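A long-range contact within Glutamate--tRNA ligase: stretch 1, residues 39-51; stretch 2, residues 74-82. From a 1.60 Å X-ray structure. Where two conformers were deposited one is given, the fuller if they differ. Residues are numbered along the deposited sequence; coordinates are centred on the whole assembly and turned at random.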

# COMPACT_ATOMS: atom_id res chain seq x y z
N ALA A 39 2.53 17.66 5.31
CA ALA A 39 1.57 18.76 5.43
C ALA A 39 1.13 18.96 6.88
O ALA A 39 1.15 20.08 7.40
N LYS A 40 0.76 17.87 7.56
CA LYS A 40 0.24 18.04 8.92
C LYS A 40 1.34 18.46 9.89
O LYS A 40 1.10 19.27 10.80
N HIS A 41 2.56 17.93 9.72
CA HIS A 41 3.68 18.34 10.57
C HIS A 41 3.90 19.84 10.50
O HIS A 41 4.24 20.48 11.51
N ASN A 42 3.68 20.43 9.33
CA ASN A 42 3.96 21.84 9.10
C ASN A 42 2.70 22.70 9.08
O ASN A 42 2.77 23.87 8.71
N GLY A 43 1.56 22.15 9.50
CA GLY A 43 0.33 22.92 9.54
C GLY A 43 -0.16 23.37 8.18
O GLY A 43 -0.75 24.45 8.07
N GLY A 44 0.09 22.57 7.14
CA GLY A 44 -0.26 22.92 5.79
C GLY A 44 -1.37 22.05 5.23
O GLY A 44 -2.08 21.35 5.97
N ASP A 45 -1.50 22.08 3.91
CA ASP A 45 -2.64 21.52 3.19
C ASP A 45 -2.25 20.30 2.35
O ASP A 45 -1.20 20.29 1.71
N PHE A 46 -3.13 19.31 2.33
CA PHE A 46 -2.95 18.07 1.58
C PHE A 46 -4.03 18.01 0.50
O PHE A 46 -5.22 17.95 0.82
N ILE A 47 -3.61 18.07 -0.76
CA ILE A 47 -4.50 18.17 -1.92
C ILE A 47 -4.50 16.83 -2.64
O ILE A 47 -3.45 16.20 -2.80
N LEU A 48 -5.68 16.39 -3.09
CA LEU A 48 -5.79 15.26 -4.01
C LEU A 48 -6.18 15.80 -5.38
O LEU A 48 -7.23 16.43 -5.52
N ARG A 49 -5.32 15.57 -6.37
CA ARG A 49 -5.59 15.97 -7.74
C ARG A 49 -5.64 14.71 -8.60
O ARG A 49 -4.68 13.92 -8.62
N ILE A 50 -6.75 14.51 -9.28
CA ILE A 50 -6.96 13.32 -10.09
C ILE A 50 -6.38 13.55 -11.48
O ILE A 50 -6.73 14.51 -12.18
N GLU A 51 -5.45 12.68 -11.86
CA GLU A 51 -4.71 12.83 -13.11
C GLU A 51 -5.38 12.01 -14.20
O GLU A 51 -4.91 10.95 -14.60
N GLY A 74 -7.08 6.82 7.14
CA GLY A 74 -7.26 8.00 7.96
C GLY A 74 -6.52 9.23 7.48
O GLY A 74 -6.07 10.03 8.31
N MET A 75 -6.38 9.42 6.16
CA MET A 75 -5.64 10.55 5.57
C MET A 75 -6.54 11.26 4.55
O MET A 75 -6.30 11.16 3.34
N VAL A 76 -7.55 11.98 5.04
CA VAL A 76 -8.55 12.60 4.17
C VAL A 76 -7.98 13.90 3.59
O VAL A 76 -7.50 14.75 4.36
N PRO A 77 -8.04 14.10 2.28
CA PRO A 77 -7.52 15.34 1.69
C PRO A 77 -8.28 16.57 2.16
O PRO A 77 -9.50 16.54 2.38
N ASP A 78 -7.54 17.67 2.27
CA ASP A 78 -8.15 18.97 2.57
C ASP A 78 -8.85 19.56 1.36
O ASP A 78 -9.82 20.32 1.51
N GLU A 79 -8.36 19.25 0.16
CA GLU A 79 -8.90 19.71 -1.11
C GLU A 79 -8.92 18.51 -2.04
O GLU A 79 -7.94 17.76 -2.09
N SER A 80 -10.04 18.31 -2.75
CA SER A 80 -10.23 17.11 -3.58
C SER A 80 -11.50 17.27 -4.40
O SER A 80 -12.29 18.19 -4.14
N PRO A 81 -11.76 16.40 -5.37
CA PRO A 81 -13.08 16.45 -6.02
C PRO A 81 -14.24 16.26 -5.05
O PRO A 81 -15.28 16.90 -5.20
N LYS A 82 -14.07 15.40 -4.04
CA LYS A 82 -15.16 15.14 -3.10
C LYS A 82 -15.37 16.32 -2.16
O LYS A 82 -16.52 16.65 -1.81

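The contact between the two stretches is anchored by the carboxylate of Asp78, whose CA-to-CB bond points toward stretch 1 and whose side chain adopts an m chi1 rotamer. The CA-to-CB bond of Lys40, on the last turn of the helix, likewise points toward stretch 2; with chi1 and chi2 both m, the side chain brings NZ to 2.8 Å from Asp78 OD2 in a salt bridge. The same ammonium donates to the backbone, Lys40 NZ lying 3.0 Å from Gly44 O, so the lysine ties the helix end to the turn that follows as well as to stretch 2. Asp78 OD2 accepts a second hydrogen bond from the main chain, 2.9 Å from Phe46 N, and therefore joins the helix and the strand through a single oxygen.

The backbone continues this pairing. Asp78 N donates to Phe46 O at 2.8 Å, and Glu79 N makes a weak hydrogen bond to the same acceptor, Phe46 O, at 3.5 Å. Two residues farther along the strand, Leu48 N donates to Glu79 O at 2.8 Å in a nearly linear hydrogen bond. These links frame a single beta bridge between Ile47 and Glu79, reinforced by a CA-H...O contact of 3.5 Å from Ile47 CA to Glu79 O. Leu48 O, by contrast, is buried without a polar partner; its neighbours include Ser80 CA at 3.6 Å and Pro81 CD at 3.8 Å.

Glu79 leaves sideways with chi1 m and chi2 t, and its OE1 approaches Ile47 CG1 to 3.4 Å. Ile47 is itself sideways, with chi1 m and chi2 p. Glu79 OE2 lies 4.3 Å from Asp45 OD2, a proximity of like charges; both oxygens are hydrogen-bonded elsewhere in the structure.

Apolar packing centres on Pro77. Phe46, sideways with chi1 t, extends its ring so that CE2 lies 4.1 Å from Pro77 CG, while the ring edge meets backbone carbonyls, with Phe46 CE2 3.5 Å from Met75 O and Phe46 CD2 4.1 Å from Val76 O. Leu48 points toward stretch 2 in a t, p rotamer and sets its CB 3.7 Å from Pro77 CG and 3.9 Å from Ser80 CB. The CG of Pro77 is thus the closest side-chain atom of the proline to the side chains of both Phe46 and Leu48. Farther along, Ile50, pointing toward stretch 2 with chi1 and chi2 both m, places CG1 3.9 Å from Pro81 CG. Between Leu48 and Ile50, the CA-to-CB bond of Arg49 points away from stretch 2, and Arg49 NE forms a salt bridge to Glu51 OE2 at 3.0 Å within stretch 1.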

# COMPACT_ATOMS: atom_id res chain seq x y z
CB ALA A 39 0.36 18.52 4.53
CB LYS A 40 -0.45 16.76 9.40
CG LYS A 40 -1.74 16.42 8.63
CD LYS A 40 -2.72 17.60 8.55
CE LYS A 40 -3.25 17.80 7.12
NZ LYS A 40 -3.89 19.13 6.84
CB HIS A 41 4.94 17.59 10.13
CG HIS A 41 6.17 17.95 10.92
ND1 HIS A 41 6.47 17.37 12.14
CD2 HIS A 41 7.18 18.81 10.66
CE1 HIS A 41 7.60 17.86 12.59
NE2 HIS A 41 8.06 18.74 11.71
CB ASN A 42 4.74 21.99 7.80
CG ASN A 42 6.15 21.45 7.93
OD1 ASN A 42 6.97 22.02 8.65
ND2 ASN A 42 6.43 20.33 7.26
CB ASP A 45 -3.27 22.57 2.27
CG ASP A 45 -3.57 23.87 2.98
OD1 ASP A 45 -4.07 23.82 4.13
OD2 ASP A 45 -3.34 24.95 2.39
CB PHE A 46 -3.02 16.87 2.55
CG PHE A 46 -3.04 15.51 1.89
CD1 PHE A 46 -2.05 15.13 1.00
CD2 PHE A 46 -3.99 14.56 2.27
CE1 PHE A 46 -2.06 13.85 0.42
CE2 PHE A 46 -4.00 13.29 1.70
CZ PHE A 46 -3.03 12.94 0.79
CB ILE A 47 -4.02 19.30 -2.87
CG1 ILE A 47 -4.35 20.69 -2.31
CG2 ILE A 47 -4.65 19.17 -4.27
CD1 ILE A 47 -3.48 21.17 -1.19
CB LEU A 48 -6.83 14.25 -3.52
CG LEU A 48 -7.12 13.10 -4.50
CD1 LEU A 48 -5.91 12.17 -4.68
CD2 LEU A 48 -8.32 12.30 -3.99
CB ARG A 49 -4.53 16.95 -8.25
CG ARG A 49 -4.86 17.52 -9.63
CD ARG A 49 -3.92 18.65 -10.06
NE ARG A 49 -2.57 18.15 -10.32
CZ ARG A 49 -1.45 18.67 -9.83
NH1 ARG A 49 -1.49 19.73 -9.03
NH2 ARG A 49 -0.29 18.14 -10.15
CB ILE A 50 -8.45 12.94 -10.16
CG1 ILE A 50 -8.97 12.60 -8.76
CG2 ILE A 50 -8.68 11.79 -11.16
CD1 ILE A 50 -8.25 11.45 -8.07
CB GLU A 51 -3.27 12.39 -12.89
CG GLU A 51 -2.67 12.99 -11.66
CD GLU A 51 -2.07 14.34 -11.94
OE1 GLU A 51 -1.15 14.37 -12.78
OE2 GLU A 51 -2.55 15.35 -11.36
CB MET A 75 -4.35 10.09 4.91
CG MET A 75 -3.48 9.20 5.75
SD MET A 75 -1.90 8.93 4.93
CE MET A 75 -2.36 7.97 3.49
CB VAL A 76 -9.83 12.87 4.94
CG1 VAL A 76 -10.87 13.52 4.03
CG2 VAL A 76 -10.39 11.57 5.55
CB PRO A 77 -7.71 15.12 0.18
CG PRO A 77 -7.78 13.62 0.02
CD PRO A 77 -8.46 13.13 1.25
CB ASP A 78 -7.07 19.93 3.06
CG ASP A 78 -6.40 19.46 4.33
OD1 ASP A 78 -7.12 19.20 5.32
OD2 ASP A 78 -5.16 19.33 4.35
CB GLU A 79 -8.05 20.84 -1.70
CG GLU A 79 -7.95 22.05 -0.77
CD GLU A 79 -6.96 23.11 -1.22
OE1 GLU A 79 -6.65 23.22 -2.43
OE2 GLU A 79 -6.49 23.85 -0.32
CB SER A 80 -10.32 15.86 -2.71
OG SER A 80 -11.52 15.90 -1.95
CB PRO A 81 -13.00 15.33 -7.07
CG PRO A 81 -11.55 15.18 -7.35
CD PRO A 81 -10.85 15.45 -6.04
CB LYS A 82 -14.87 13.86 -2.30
CG LYS A 82 -15.94 13.42 -1.33
CD LYS A 82 -15.61 12.02 -0.81
CE LYS A 82 -16.70 11.46 0.09
NZ LYS A 82 -16.43 10.03 0.43